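Local atomic coordinates of tail lysozyme, putative (Geobacter sulfurreducens, PDB entry 2IA7), a protein that is of unknown function but probably forms part of a phage-tail-like baseplate, as the wedge protein gp25 does in phage T4. Residues I75-K80 and L92-A97. Sequence-based numbering, arbitrary orientation.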
ATOM      1  N   ILE A  75      10.067  -3.321  -1.561  1.00 18.94           N
ATOM      2  CA  ILE A  75       8.607  -3.387  -1.532  1.00 17.20           C
ATOM      3  C   ILE A  75       8.032  -2.320  -0.610  1.00 16.81           C
ATOM      4  O   ILE A  75       7.165  -1.548  -1.008  1.00 16.31           O
ATOM      5  CB  ILE A  75       8.132  -4.767  -1.149  1.00 17.20           C
ATOM      6  CG1 ILE A  75       8.567  -5.729  -2.268  1.00 16.70           C
ATOM      7  CG2 ILE A  75       6.637  -4.797  -0.854  1.00 18.10           C
ATOM      8  CD1 ILE A  75       8.546  -7.212  -1.768  1.00 20.62           C
ATOM      9  N   GLU A  76       8.623  -2.197   0.559  1.00 16.15           N
ATOM     10  CA  GLU A  76       8.279  -1.146   1.492  1.00 15.71           C
ATOM     11  C   GLU A  76       8.371   0.223   0.859  1.00 13.85           C
ATOM     12  O   GLU A  76       7.505   1.064   1.070  1.00 15.79           O
ATOM     13  CB  GLU A  76       9.169  -1.217   2.733  1.00 15.17           C
ATOM     14  CG  GLU A  76       8.839  -2.370   3.663  1.00 18.14           C
ATOM     15  CD  GLU A  76       9.989  -2.786   4.571  1.00 17.67           C
ATOM     16  OE1 GLU A  76      11.062  -2.118   4.564  1.00 19.98           O
ATOM     17  OE2 GLU A  76       9.841  -3.804   5.251  1.00 18.27           O
ATOM     18  N   ASN A  77       9.443   0.492   0.153  1.00 16.47           N
ATOM     19  CA  ASN A  77       9.682   1.840  -0.285  1.00 15.84           C
ATOM     20  C   ASN A  77       8.852   2.179  -1.524  1.00 14.66           C
ATOM     21  O   ASN A  77       8.432   3.329  -1.675  1.00 16.18           O
ATOM     22  CB  ASN A  77      11.184   2.012  -0.509  1.00 18.35           C
ATOM     23  CG  ASN A  77      11.968   1.937   0.807  1.00 18.83           C
ATOM     24  OD1 ASN A  77      11.404   2.189   1.886  1.00 21.59           O
ATOM     25  ND2 ASN A  77      13.258   1.588   0.737  1.00 20.15           N
ATOM     26  N   GLU A  78       8.463   1.171  -2.291  1.00 15.98           N
ATOM     27  CA  GLU A  78       7.474   1.361  -3.349  1.00 17.77           C
ATOM     28  C   GLU A  78       6.116   1.768  -2.757  1.00 17.03           C
ATOM     29  O   GLU A  78       5.393   2.640  -3.290  1.00 16.58           O
ATOM     30  CB  GLU A  78       7.298   0.104  -4.183  1.00 16.88           C
ATOM     31  CG  GLU A  78       8.457  -0.162  -5.112  1.00 23.10           C
ATOM     32  CD  GLU A  78       8.277   0.450  -6.455  1.00 29.93           C
ATOM     33  OE1 GLU A  78       7.621   1.489  -6.588  1.00 31.50           O
ATOM     34  OE2 GLU A  78       8.827  -0.124  -7.387  1.00 31.06           O
ATOM     35  N   VAL A  79       5.739   1.152  -1.637  1.00 14.69           N
ATOM     36  CA  VAL A  79       4.504   1.499  -0.949  1.00 13.41           C
ATOM     37  C   VAL A  79       4.630   2.919  -0.420  1.00 16.00           C
ATOM     38  O   VAL A  79       3.709   3.729  -0.584  1.00 15.98           O
ATOM     39  CB  VAL A  79       4.269   0.506   0.169  1.00 13.36           C
ATOM     40  CG1 VAL A  79       3.207   0.984   1.138  1.00 14.48           C
ATOM     41  CG2 VAL A  79       3.939  -0.898  -0.422  1.00 13.64           C
ATOM     42  N   LYS A  80       5.761   3.252   0.193  1.00 15.84           N
ATOM     43  CA  LYS A  80       5.920   4.574   0.764  1.00 13.79           C
ATOM     44  C   LYS A  80       5.735   5.592  -0.355  1.00 13.59           C
ATOM     45  O   LYS A  80       5.015   6.595  -0.201  1.00 14.75           O
ATOM     46  CB  LYS A  80       7.324   4.775   1.330  1.00 15.86           C
ATOM     47  CG  LYS A  80       7.592   4.052   2.643  1.00 16.69           C
ATOM     48  CD  LYS A  80       9.084   4.211   3.018  1.00 16.51           C
ATOM     49  CE  LYS A  80       9.478   3.297   4.159  1.00 20.06           C
ATOM     50  NZ  LYS A  80      10.923   3.503   4.446  1.00 21.68           N
ATOM     51  N   LEU A  92       3.362   9.139   6.811  1.00 16.44           N
ATOM     52  CA  LEU A  92       3.738   7.788   7.123  1.00 16.62           C
ATOM     53  C   LEU A  92       4.721   7.715   8.277  1.00 18.48           C
ATOM     54  O   LEU A  92       5.712   8.412   8.241  1.00 20.61           O
ATOM     55  CB  LEU A  92       4.413   7.121   5.922  1.00 19.00           C
ATOM     56  CG  LEU A  92       3.563   6.940   4.668  1.00 16.37           C
ATOM     57  CD1 LEU A  92       4.423   6.352   3.502  1.00 18.50           C
ATOM     58  CD2 LEU A  92       2.280   6.151   4.905  1.00 18.66           C
ATOM     59  N   LEU A  93       4.473   6.832   9.240  1.00 17.60           N
ATOM     60  CA  LEU A  93       5.314   6.604  10.421  1.00 17.38           C
ATOM     61  C   LEU A  93       6.151   5.323  10.300  1.00 19.84           C
ATOM     62  O   LEU A  93       7.319   5.322  10.652  1.00 19.64           O
ATOM     63  CB  LEU A  93       4.450   6.503  11.681  1.00 19.20           C
ATOM     64  CG  LEU A  93       3.548   7.716  11.937  1.00 18.01           C
ATOM     65  CD1 LEU A  93       2.712   7.563  13.177  1.00 21.64           C
ATOM     66  CD2 LEU A  93       4.331   9.015  12.023  1.00 22.95           C
ATOM     67  N   SER A  94       5.577   4.241   9.765  1.00 17.53           N
ATOM     68  CA  SER A  94       6.270   2.955   9.631  1.00 16.56           C
ATOM     69  C   SER A  94       5.633   2.257   8.445  1.00 16.08           C
ATOM     70  O   SER A  94       4.416   2.194   8.353  1.00 17.30           O
ATOM     71  CB  SER A  94       6.063   2.090  10.892  1.00 16.89           C
ATOM     72  OG  SER A  94       6.955   0.998  10.824  1.00 22.84           O
ATOM     73  N   VAL A  95       6.443   1.662   7.584  1.00 15.27           N
ATOM     74  CA  VAL A  95       6.007   0.739   6.529  1.00 14.82           C
ATOM     75  C   VAL A  95       6.906  -0.492   6.618  1.00 15.42           C
ATOM     76  O   VAL A  95       8.115  -0.394   6.353  1.00 17.62           O
ATOM     77  CB  VAL A  95       6.031   1.371   5.117  1.00 18.00           C
ATOM     78  CG1 VAL A  95       5.607   0.341   4.074  1.00 20.11           C
ATOM     79  CG2 VAL A  95       5.098   2.605   5.085  1.00 18.65           C
ATOM     80  N   THR A  96       6.331  -1.651   6.921  1.00 16.41           N
ATOM     81  CA  THR A  96       7.097  -2.910   7.033  1.00 16.53           C
ATOM     82  C   THR A  96       6.414  -4.034   6.285  1.00 15.48           C
ATOM     83  O   THR A  96       5.209  -4.296   6.462  1.00 17.33           O
ATOM     84  CB  THR A  96       7.155  -3.367   8.526  1.00 19.79           C
ATOM     85  OG1 THR A  96       7.720  -2.321   9.300  1.00 21.46           O
ATOM     86  CG2 THR A  96       7.960  -4.683   8.720  1.00 20.69           C
ATOM     87  N   ALA A  97       7.177  -4.724   5.457  1.00 16.25           N
ATOM     88  CA  ALA A  97       6.700  -5.892   4.727  1.00 15.38           C
ATOM     89  C   ALA A  97       7.023  -7.146   5.476  1.00 17.91           C
ATOM     90  O   ALA A  97       8.163  -7.574   5.522  1.00 23.48           O
ATOM     91  CB  ALA A  97       7.341  -5.905   3.312  1.00 16.25           C
TER
HETATM   92  O   HOH W   1      10.547   0.699   6.181  1.00 43.39           O
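The carboxylate of Glu-76 reaches from the helix to the edge strand, where its OE2 takes the backbone N-H of Ala-97 at 2.8 Å from N. The bond is almost straight, 174° at the hydrogen, and uses the anti lone pair, the one turned away from OE1. CG beside the backbone N (chi1 -73°), with the chain extended beyond CG, carries Glu-76 obliquely across to the strand, and its CG lies 3.4 Å from the carbonyl O of Val-95. A water lies 2.7 Å from Val-95 O, with Glu-76 OE1 also near it but farther away, and its link to Lys-80 NZ is weak. Cutting Glu-76 back to an alanine would probably leave the Ala-97 N-H without its carboxylate acceptor and lose the packing of CG against Val-95 O and Ala-97 N.

Strand 90-98 forms one edge of a three-stranded antiparallel sheet in this gp25-like fold, and helix 69-86 packs across its face, the short segments running at 138° with their axes 7.7 Å apart. On the neighbouring strand, Glu-112 pairs with both Leu-93 and Ser-94, a classic beta bulge.

Val-95 is the apolar centre of the contact. Its CG1 meets Val-79 CG1 at 3.8 Å, while CG2 lies against Lys-80 CG; Ile-109 of the middle strand also packs on Val-95. The Lys-80 chain and Val-95 pass each other pointing opposite ways, and Lys-80 NZ, at the end of the straight chain, donates to Asn-77 OD1 at 2.9 Å, a bond within the helix that helps fix the end of the lysine. Toward the start of the strand, Leu-92 pushes CD1 to 3.6 Å from Lys-80 CA, with Leu-83 and Ile-84 of the same helix also touching its side chain.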